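Local coordinates for HI1317 (PDB 1JOV), which probably catalyses the interconversion of the alpha and beta anomers of D-glucose 6-phosphate, at residues E168-S173 with E179-P184; V161-L166 with F223-P228; W45-Q48 with D53-W56; L135-Y140 with A145-H150. All coordinates share one frame; numbering follows the deposited sequence.

In the fold
In chain order come contacts 3, 4 and 2, with contact 1 nested inside the loop that contact 2 closes. Contacts 2 and 4 both join the sheet that holds strands 145-154 and 222-227 to the one that holds strands 133-139 and 161-164, their centres about 20 Å apart: two places where the facing sheets of this mutarotase-like beta-sandwich pack together. Contact 1 is a hairpin at the margin of the first sheet, its centre about 10 Å from that of contact 2. Contact 3, its centre about 28 Å from that of contact 1, lies on outermost strand 41-47 of a separate five-stranded sheet, sharing none with the others. Trp226 of contact 2 touches the predicted catalytic His150 of contact 4.

Contact 1 of 4, residues E168-S173 with E179-P184; sequences ETCFNS and ENVPSP
Glu179 and Cys170 form a hydrogen-bonded antiparallel pair: Glu179 N donates to Cys170 O at 2.9 Å, and Cys170 N returns the bond to Glu179 O at 3.1 Å. Glu179, with the most surface buried, acts through both backbone and carboxylate. Glu179 O is gripped a second time by Thr169 OG1, which comes in at 3.0 Å from above the carbonyl plane. With OG1 anti to its own backbone N (chi1 174°), Thr169 has its hydroxyl placed for that bond. Next along, Thr169 and Asn180 make the non-hydrogen-bonded pair.

The Glu179 side chain runs out extended to Asn172, whose ND2 meets OE1 of Glu179 at 3.0 Å. That bond is straight at the hydrogen (170°) and reaches OE1 from above the carboxylate plane; the amide and carboxylate planes stand almost perpendicular. Asn175 holds Glu179 OE2, and Asn172 OD1 accepts from Leu174 N, so both groups are tied into the turn. Glu168, second in buried surface, keeps CG beside its backbone N (chi1 -52°) and lays CB against Val181 O at 3.1 Å. Val181 packs CG2 on the Glu168 carbonyl carbon and sets CG1 3.9 Å from Cys170 SG.

This hairpin closes one margin of its antiparallel sheet: strand 177-180 is outermost, and strand 169-172 is followed inward by strand 191-196, to which the Cys170-Cys193 disulfide fastens it.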
# COMPACT_ATOMS: atom_id res chain seq x y z
N GLU A 168 -4.31 -11.88 19.47
CA GLU A 168 -4.60 -13.29 19.36
C GLU A 168 -6.08 -13.50 19.01
O GLU A 168 -6.59 -14.60 19.11
CB GLU A 168 -4.19 -14.03 20.63
CG GLU A 168 -2.74 -13.78 21.07
CD GLU A 168 -2.31 -14.78 22.12
OE1 GLU A 168 -2.66 -15.97 21.94
OE2 GLU A 168 -1.64 -14.40 23.13
N THR A 169 -6.77 -12.43 18.61
CA THR A 169 -8.08 -12.59 18.05
C THR A 169 -8.25 -11.55 16.89
O THR A 169 -7.57 -10.54 16.84
CB THR A 169 -9.16 -12.34 19.11
OG1 THR A 169 -10.46 -12.35 18.52
CG2 THR A 169 -9.13 -10.95 19.63
N CYS A 170 -9.24 -11.79 16.05
CA CYS A 170 -9.50 -10.90 14.93
C CYS A 170 -10.86 -11.26 14.44
O CYS A 170 -11.41 -12.32 14.79
CB CYS A 170 -8.47 -11.14 13.79
SG CYS A 170 -8.54 -12.76 12.92
N PHE A 171 -11.40 -10.40 13.59
CA PHE A 171 -12.68 -10.64 12.96
C PHE A 171 -12.39 -11.24 11.60
O PHE A 171 -11.60 -10.67 10.82
CB PHE A 171 -13.46 -9.33 12.84
CG PHE A 171 -14.85 -9.49 12.29
CD1 PHE A 171 -15.89 -9.93 13.15
CD2 PHE A 171 -15.16 -9.20 11.00
CE1 PHE A 171 -17.19 -10.08 12.67
CE2 PHE A 171 -16.44 -9.33 10.51
CZ PHE A 171 -17.48 -9.78 11.35
N ASN A 172 -13.01 -12.39 11.31
CA ASN A 172 -12.84 -13.14 10.05
C ASN A 172 -13.92 -12.75 9.04
O ASN A 172 -15.07 -13.14 9.20
CB ASN A 172 -12.87 -14.68 10.31
CG ASN A 172 -12.41 -15.51 9.11
OD1 ASN A 172 -12.44 -15.07 7.95
ND2 ASN A 172 -12.04 -16.77 9.39
N SER A 173 -13.55 -11.98 8.02
CA SER A 173 -14.51 -11.46 7.06
C SER A 173 -15.00 -12.57 6.19
O SER A 173 -16.00 -12.43 5.49
CB SER A 173 -13.89 -10.35 6.18
OG SER A 173 -13.38 -9.34 7.02
N GLU A 179 -12.83 -14.67 15.71
CA GLU A 179 -12.09 -15.93 15.96
C GLU A 179 -10.76 -15.73 16.69
O GLU A 179 -10.11 -14.66 16.64
CB GLU A 179 -11.85 -16.73 14.69
CG GLU A 179 -13.10 -17.29 14.02
CD GLU A 179 -12.83 -17.84 12.64
OE1 GLU A 179 -11.67 -17.72 12.18
OE2 GLU A 179 -13.78 -18.38 12.00
N ASN A 180 -10.33 -16.80 17.35
CA ASN A 180 -9.07 -16.73 18.08
C ASN A 180 -7.93 -17.07 17.17
O ASN A 180 -8.12 -17.82 16.20
CB ASN A 180 -9.13 -17.73 19.21
CG ASN A 180 -9.37 -17.06 20.55
OD1 ASN A 180 -8.42 -16.89 21.38
ND2 ASN A 180 -10.63 -16.64 20.77
N VAL A 181 -6.74 -16.49 17.42
CA VAL A 181 -5.57 -16.71 16.55
C VAL A 181 -4.21 -16.59 17.19
O VAL A 181 -3.99 -15.85 18.14
CB VAL A 181 -5.55 -15.70 15.38
CG1 VAL A 181 -6.76 -15.90 14.47
CG2 VAL A 181 -5.50 -14.28 15.90
N PRO A 182 -3.28 -17.38 16.63
CA PRO A 182 -1.87 -17.50 17.01
C PRO A 182 -1.03 -16.25 16.76
O PRO A 182 -1.24 -15.50 15.78
CB PRO A 182 -1.39 -18.62 16.08
CG PRO A 182 -2.60 -19.37 15.80
CD PRO A 182 -3.61 -18.31 15.55
N SER A 183 -0.04 -16.02 17.60
CA SER A 183 0.86 -14.94 17.32
C SER A 183 2.24 -15.38 17.77
O SER A 183 2.47 -15.53 18.96
CB SER A 183 0.42 -13.63 17.99
OG SER A 183 1.43 -12.65 17.88
N PRO A 184 3.18 -15.53 16.84
CA PRO A 184 3.01 -15.19 15.42
C PRO A 184 1.96 -15.97 14.68
O PRO A 184 1.37 -16.98 15.18
CB PRO A 184 4.42 -15.44 14.85
CG PRO A 184 5.33 -15.35 16.04
CD PRO A 184 4.53 -16.06 17.10

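Contact 2 of 4, residues V161-L166 with F223-P228; sequences VEVQGL and FVLWNP
Leu166 reaches across to Phe223 and Leu225 with one methyl for each. Its CB carries CG anti to the carbonyl carbon (chi1 -71°), and the branch at CG then parts the two methyls. CD2 goes to Phe223, lying 3.7 Å from ring atom CD2 and 4.1 Å from CB of that residue; the two side chains cross at a slant, and the methyl meets the ring obliquely. CD1 turns instead to Leu225, whose CD2 is 4.2 Å away. The same leucine also leans on Tyr195 of strand 191-196.

Strands 161-164 and 222-227 belong to different sheets, and the nearest CA atoms of the two segments, those of Leu166 and Phe223, are still 8.5 Å apart. No hydrogen bond links the segments. Side chains alone fill the distance, as between the facing sheets of a beta-sandwich, the architecture of the galactose mutarotase-like fold to which aldose 1-epimerases belong.

Farther along, Val163 and Leu225 point at each other tip to tip, with Val163 CG2 standing 4.2 Å from Leu225 CD1. Leu225 therefore shares its branches between two partners: CD1 serves Val163, and CD2 serves Leu166. Val163 touches Leu245 of strand 244-251 as well. On the ring of Phe223, His217 supplies a further aromatic neighbour, its plane turned by about 50°, and the side chain of Glu248, a predicted active-site residue, lies about 6 Å from that of Phe223.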
# COMPACT_ATOMS: atom_id res chain seq x y z
N VAL A 161 6.43 -17.47 5.70
CA VAL A 161 6.32 -16.17 6.36
C VAL A 161 5.67 -16.25 7.77
O VAL A 161 4.74 -17.03 7.98
CB VAL A 161 5.51 -15.20 5.48
CG1 VAL A 161 5.10 -13.98 6.28
CG2 VAL A 161 6.31 -14.79 4.26
N GLU A 162 6.14 -15.43 8.74
CA GLU A 162 5.37 -15.32 9.97
C GLU A 162 5.09 -13.86 10.16
O GLU A 162 5.94 -13.02 9.92
CB GLU A 162 6.04 -15.87 11.25
CG GLU A 162 6.65 -17.25 11.13
CD GLU A 162 7.55 -17.57 12.33
OE1 GLU A 162 7.27 -17.11 13.47
OE2 GLU A 162 8.58 -18.27 12.16
N VAL A 163 3.91 -13.63 10.71
CA VAL A 163 3.41 -12.31 11.00
C VAL A 163 3.48 -12.16 12.52
O VAL A 163 2.79 -12.86 13.25
CB VAL A 163 2.00 -12.16 10.52
CG1 VAL A 163 1.67 -10.71 10.62
CG2 VAL A 163 1.86 -12.54 8.99
N GLN A 164 4.35 -11.28 12.96
CA GLN A 164 4.57 -11.01 14.37
C GLN A 164 3.88 -9.75 14.87
O GLN A 164 3.82 -8.74 14.16
CB GLN A 164 6.05 -10.83 14.63
CG GLN A 164 6.98 -11.84 13.94
CD GLN A 164 8.46 -11.57 14.21
OE1 GLN A 164 9.25 -12.52 14.38
NE2 GLN A 164 8.85 -10.30 14.23
N GLY A 165 3.37 -9.81 16.11
CA GLY A 165 2.83 -8.60 16.72
C GLY A 165 1.35 -8.31 16.61
O GLY A 165 0.89 -7.34 17.20
N LEU A 166 0.57 -9.15 15.93
CA LEU A 166 -0.87 -8.93 15.92
C LEU A 166 -1.57 -9.61 17.13
O LEU A 166 -0.99 -10.47 17.79
CB LEU A 166 -1.45 -9.38 14.57
CG LEU A 166 -1.09 -8.49 13.35
CD1 LEU A 166 -1.54 -9.15 12.05
CD2 LEU A 166 -1.74 -7.11 13.50
N PHE A 223 -6.17 -3.30 11.49
CA PHE A 223 -5.09 -3.83 10.65
C PHE A 223 -5.71 -5.01 9.92
O PHE A 223 -6.22 -5.92 10.56
CB PHE A 223 -3.85 -4.34 11.42
CG PHE A 223 -3.02 -3.33 12.10
CD1 PHE A 223 -2.57 -2.20 11.39
CD2 PHE A 223 -2.63 -3.48 13.43
CE1 PHE A 223 -1.81 -1.23 11.99
CE2 PHE A 223 -1.87 -2.51 14.06
CZ PHE A 223 -1.48 -1.40 13.34
N VAL A 224 -5.69 -5.00 8.59
CA VAL A 224 -6.31 -6.06 7.82
C VAL A 224 -5.21 -7.01 7.28
O VAL A 224 -4.23 -6.59 6.63
CB VAL A 224 -7.14 -5.45 6.66
CG1 VAL A 224 -7.78 -6.51 5.76
CG2 VAL A 224 -8.25 -4.51 7.17
N LEU A 225 -5.32 -8.30 7.57
CA LEU A 225 -4.29 -9.23 7.09
C LEU A 225 -4.98 -10.02 6.03
O LEU A 225 -6.05 -10.56 6.29
CB LEU A 225 -3.85 -10.14 8.23
CG LEU A 225 -2.75 -11.14 7.89
CD1 LEU A 225 -1.44 -10.47 7.55
CD2 LEU A 225 -2.59 -12.06 9.15
N TRP A 226 -4.40 -10.07 4.81
CA TRP A 226 -5.09 -10.68 3.66
C TRP A 226 -4.18 -11.40 2.65
O TRP A 226 -3.19 -10.86 2.23
CB TRP A 226 -5.83 -9.66 2.83
CG TRP A 226 -6.51 -10.19 1.61
CD1 TRP A 226 -7.48 -11.18 1.54
CD2 TRP A 226 -6.18 -9.88 0.24
NE1 TRP A 226 -7.83 -11.41 0.23
CE2 TRP A 226 -7.06 -10.60 -0.59
CE3 TRP A 226 -5.29 -8.96 -0.37
CZ2 TRP A 226 -7.01 -10.52 -1.97
CZ3 TRP A 226 -5.24 -8.87 -1.76
CH2 TRP A 226 -6.11 -9.61 -2.55
N ASN A 227 -4.57 -12.63 2.25
CA ASN A 227 -3.89 -13.44 1.21
C ASN A 227 -5.00 -14.27 0.58
O ASN A 227 -5.71 -14.96 1.30
CB ASN A 227 -2.72 -14.28 1.77
CG ASN A 227 -1.94 -15.02 0.64
OD1 ASN A 227 -2.52 -15.90 -0.04
ND2 ASN A 227 -0.70 -14.59 0.36
N PRO A 228 -5.25 -14.10 -0.70
CA PRO A 228 -6.40 -14.71 -1.34
C PRO A 228 -6.20 -16.24 -1.51
O PRO A 228 -7.16 -16.97 -1.81
CB PRO A 228 -6.43 -14.03 -2.72
CG PRO A 228 -5.01 -13.66 -2.99
CD PRO A 228 -4.43 -13.35 -1.66

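Contact 3 of 4, residues W45-Q48 with D53-W56; sequences WKPQ and DVLW. With TRS (2-amino-2-hydroxymethyl-propane-1,3-diol), chain C.
Trp45 and Val54 are joined by a backbone bond, Val54 N to Trp45 O at 2.9 Å, while the Trp45 N-H turns to a side chain, giving its hydrogen to Asp53 OD1 at 2.8 Å. Asp53 holds CG anti to the backbone N (chi1 -161°), which turns its carboxylate back toward Trp45 N. That OD1 also accepts from Leu55 N at 3.0 Å, which makes an Asx turn of residues 53-55. The two donors reach OD1 from opposite faces of the carboxylate: Trp45 N on the syn side, 25° out of plane, and Leu55 N from well above it. OD2 takes the hydroxyl of Ser44.

Val54 lies beside the Trp45 indole and points the same way, its CB 3.6 Å from ring atom CE3. The CG2 methyl of Val54 also meets Pro47 CD at 3.6 Å, and that same CD sits over the centre of one indole face. Asp53 N is bonded to O1 of a Tris molecule, probably from the crystallisation liquor, at 2.8 Å.

With Ser44 and two backbone amides directed at it, the Asp53 carboxylate is probably kept ionised, and it fixes the loop where the chain leaves strand 41-47.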
# COMPACT_ATOMS: atom_id res chain seq x y z
N TRP A 45 9.32 -0.24 -4.20
CA TRP A 45 10.25 0.46 -3.30
C TRP A 45 11.39 -0.48 -2.97
O TRP A 45 11.17 -1.52 -2.37
CB TRP A 45 9.56 1.07 -2.04
CG TRP A 45 10.58 1.60 -1.09
CD1 TRP A 45 11.53 2.56 -1.33
CD2 TRP A 45 10.76 1.18 0.27
NE1 TRP A 45 12.26 2.79 -0.18
CE2 TRP A 45 11.88 1.88 0.77
CE3 TRP A 45 10.15 0.23 1.08
CZ2 TRP A 45 12.30 1.72 2.09
CZ3 TRP A 45 10.59 0.05 2.39
CH2 TRP A 45 11.69 0.76 2.85
N LYS A 46 12.60 -0.14 -3.39
CA LYS A 46 13.72 -1.05 -3.09
C LYS A 46 14.78 -0.16 -2.43
O LYS A 46 15.48 0.62 -3.09
CB LYS A 46 14.20 -1.68 -4.38
CG LYS A 46 15.06 -2.93 -4.20
CD LYS A 46 15.35 -3.55 -5.61
CE LYS A 46 16.35 -4.69 -5.55
NZ LYS A 46 16.67 -5.25 -6.91
N PRO A 47 14.80 -0.16 -1.12
CA PRO A 47 15.80 0.66 -0.41
C PRO A 47 17.24 0.08 -0.65
O PRO A 47 17.45 -1.03 -1.06
CB PRO A 47 15.46 0.51 1.04
CG PRO A 47 14.42 -0.50 1.11
CD PRO A 47 13.86 -0.82 -0.23
N GLN A 48 18.22 0.92 -0.43
CA GLN A 48 19.62 0.58 -0.80
C GLN A 48 20.01 -0.76 -0.18
O GLN A 48 19.82 -1.01 1.03
CB GLN A 48 20.52 1.71 -0.36
CG GLN A 48 21.85 1.79 -1.06
CD GLN A 48 21.71 1.90 -2.54
OE1 GLN A 48 22.06 0.96 -3.22
NE2 GLN A 48 21.17 3.05 -3.06
N ASP A 53 12.59 -6.13 -4.24
CA ASP A 53 11.66 -5.06 -4.00
C ASP A 53 10.90 -5.34 -2.68
O ASP A 53 10.57 -6.49 -2.38
CB ASP A 53 10.66 -4.96 -5.17
CG ASP A 53 9.89 -3.65 -5.35
OD1 ASP A 53 9.57 -3.02 -4.32
OD2 ASP A 53 9.61 -3.27 -6.51
N VAL A 54 10.60 -4.31 -1.90
CA VAL A 54 9.79 -4.47 -0.69
C VAL A 54 8.33 -4.68 -1.01
O VAL A 54 7.59 -5.36 -0.22
CB VAL A 54 9.96 -3.29 0.28
CG1 VAL A 54 9.01 -3.42 1.43
CG2 VAL A 54 11.38 -3.28 0.81
N LEU A 55 7.84 -4.10 -2.13
CA LEU A 55 6.44 -4.21 -2.45
C LEU A 55 6.17 -5.19 -3.61
O LEU A 55 7.03 -5.38 -4.51
CB LEU A 55 5.94 -2.84 -2.88
CG LEU A 55 6.04 -1.81 -1.75
CD1 LEU A 55 5.64 -0.48 -2.32
CD2 LEU A 55 5.09 -2.15 -0.60
N TRP A 56 5.00 -5.76 -3.61
CA TRP A 56 4.67 -6.64 -4.71
C TRP A 56 3.74 -5.98 -5.69
O TRP A 56 2.79 -5.22 -5.31
CB TRP A 56 4.01 -7.91 -4.11
CG TRP A 56 3.45 -8.90 -5.09
CD1 TRP A 56 4.12 -10.06 -5.55
CD2 TRP A 56 2.12 -9.00 -5.57
NE1 TRP A 56 3.31 -10.76 -6.39
CE2 TRP A 56 2.07 -10.16 -6.41
CE3 TRP A 56 1.00 -8.19 -5.48
CZ2 TRP A 56 0.92 -10.51 -7.10
CZ3 TRP A 56 -0.15 -8.52 -6.19
CH2 TRP A 56 -0.20 -9.71 -6.96
C TRS C . 13.20 -6.72 -8.51
C1 TRS C . 12.01 -7.31 -7.79
C2 TRS C . 14.30 -6.57 -7.47
C3 TRS C . 12.88 -5.35 -9.10
N TRS C . 13.63 -7.64 -9.58
O1 TRS C . 12.57 -7.65 -6.55
O2 TRS C . 15.16 -7.69 -7.45
O3 TRS C . 13.72 -4.37 -8.52

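Contact 4 of 4, residues L135-Y140 with A145-H150; sequences LTFTHY and AQAALH
Leu149 pushes its CD2 methyl into the hollow between Leu135 and Phe137, standing 3.9 Å from Leu135 CD2 and the same 3.9 Å from Phe137 CB. The two leucines point in opposing directions and lie flank to flank. The placing follows from the first torsion of Leu149, which sets CG anti to the carbonyl carbon (chi1 -41°).

The ring of Phe137 is the large bump on the facing strand, and small residues make room for it: Ala147 offers just a methyl, its CB 4.0 Å from Phe137 CE2 and oblique to the ring. Two residues along, Ala145 packs against His139, but over the imidazole face. Its CB is 4.0 Å from the centroid of the His139 ring and 18° off the normal, a CH-pi contact displaced toward the CE1 and NE2 rim. Large side chains on strand 133-139 thus oppose alanines on strand 145-154, with Leu149 as the protruding exception.

The strands run nearly antiparallel, at 167°, but in separate sheets, their axes 8.6 Å apart at closest approach, and the interface is that of sheets packed face to face in a beta-sandwich. Phe137 and His139 both meet the ring of Tyr77, whose hydroxyl bonds to His139 ND1. His150, a predicted active-site residue, follows Leu149 directly in the chain, and the side chain of Leu149 is about 6 Å from that of Glu248, the other one.

No hydrogen bond crosses between the segments, so apolar side-chain fit and one methyl-to-imidazole approach hold the two sheets together here.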
# COMPACT_ATOMS: atom_id res chain seq x y z
N LEU A 135 4.75 6.58 4.42
CA LEU A 135 3.65 6.99 3.58
C LEU A 135 2.45 7.44 4.45
O LEU A 135 1.98 6.66 5.28
CB LEU A 135 3.27 5.77 2.78
CG LEU A 135 2.31 5.96 1.66
CD1 LEU A 135 2.47 4.85 0.65
CD2 LEU A 135 0.89 6.02 2.18
N THR A 136 1.99 8.64 4.27
CA THR A 136 0.88 9.19 5.08
C THR A 136 -0.24 9.64 4.18
O THR A 136 0.03 10.25 3.15
CB THR A 136 1.34 10.43 5.85
OG1 THR A 136 2.39 10.07 6.73
CG2 THR A 136 0.20 11.02 6.65
N PHE A 137 -1.46 9.32 4.54
CA PHE A 137 -2.64 9.74 3.81
C PHE A 137 -3.44 10.71 4.69
O PHE A 137 -3.64 10.39 5.86
CB PHE A 137 -3.57 8.55 3.42
CG PHE A 137 -4.94 8.93 2.90
CD1 PHE A 137 -5.13 9.16 1.55
CD2 PHE A 137 -6.03 9.11 3.75
CE1 PHE A 137 -6.38 9.56 1.05
CE2 PHE A 137 -7.28 9.51 3.27
CZ PHE A 137 -7.47 9.74 1.91
N THR A 138 -3.90 11.86 4.18
CA THR A 138 -4.73 12.79 4.95
C THR A 138 -5.96 13.06 4.16
O THR A 138 -5.92 13.37 2.94
CB THR A 138 -4.01 14.15 5.17
OG1 THR A 138 -2.71 13.87 5.76
CG2 THR A 138 -4.85 15.03 6.18
N HIS A 139 -7.04 13.13 4.90
CA HIS A 139 -8.38 13.37 4.41
C HIS A 139 -8.82 14.83 4.58
O HIS A 139 -8.76 15.31 5.69
CB HIS A 139 -9.25 12.49 5.33
CG HIS A 139 -10.71 12.77 5.32
ND1 HIS A 139 -11.47 12.89 4.17
CD2 HIS A 139 -11.57 12.90 6.36
CE1 HIS A 139 -12.74 13.06 4.53
NE2 HIS A 139 -12.81 13.13 5.84
N TYR A 140 -9.28 15.46 3.51
CA TYR A 140 -9.80 16.80 3.60
C TYR A 140 -11.23 16.86 3.12
O TYR A 140 -11.73 17.90 2.67
CB TYR A 140 -8.93 17.76 2.77
CG TYR A 140 -7.55 17.92 3.41
CD1 TYR A 140 -7.37 18.51 4.64
CD2 TYR A 140 -6.44 17.49 2.72
CE1 TYR A 140 -6.08 18.62 5.17
CE2 TYR A 140 -5.17 17.59 3.22
CZ TYR A 140 -4.98 18.14 4.45
OH TYR A 140 -3.71 18.25 4.98
N ALA A 145 -14.84 9.67 6.95
CA ALA A 145 -14.44 8.68 5.96
C ALA A 145 -13.69 7.49 6.52
O ALA A 145 -13.04 7.59 7.59
CB ALA A 145 -13.60 9.32 4.88
N GLN A 146 -13.72 6.39 5.80
CA GLN A 146 -12.83 5.28 6.07
C GLN A 146 -11.64 5.40 5.13
O GLN A 146 -11.74 5.99 4.06
CB GLN A 146 -13.53 3.98 5.76
CG GLN A 146 -14.82 3.71 6.54
CD GLN A 146 -15.47 2.41 6.05
OE1 GLN A 146 -15.96 2.35 4.90
NE2 GLN A 146 -15.59 1.42 6.94
N ALA A 147 -10.49 4.84 5.53
CA ALA A 147 -9.37 4.81 4.61
C ALA A 147 -8.51 3.64 4.96
O ALA A 147 -8.53 3.07 6.09
CB ALA A 147 -8.61 6.08 4.73
N ALA A 148 -7.69 3.21 4.03
CA ALA A 148 -6.77 2.12 4.29
C ALA A 148 -5.65 2.22 3.29
O ALA A 148 -5.85 2.57 2.13
CB ALA A 148 -7.45 0.76 4.18
N LEU A 149 -4.45 1.90 3.73
CA LEU A 149 -3.25 1.78 2.96
C LEU A 149 -3.13 0.29 2.76
O LEU A 149 -2.67 -0.42 3.65
CB LEU A 149 -2.03 2.40 3.63
CG LEU A 149 -2.32 3.73 4.33
CD1 LEU A 149 -1.14 4.12 5.23
CD2 LEU A 149 -2.59 4.82 3.31
N HIS A 150 -3.52 -0.19 1.63
CA HIS A 150 -3.63 -1.62 1.39
C HIS A 150 -2.35 -2.29 0.88
O HIS A 150 -2.28 -2.83 -0.23
CB HIS A 150 -4.78 -1.73 0.44
CG HIS A 150 -5.37 -3.11 0.17
ND1 HIS A 150 -4.64 -4.16 -0.29
CD2 HIS A 150 -6.65 -3.54 0.29
CE1 HIS A 150 -5.45 -5.18 -0.50
NE2 HIS A 150 -6.65 -4.82 -0.16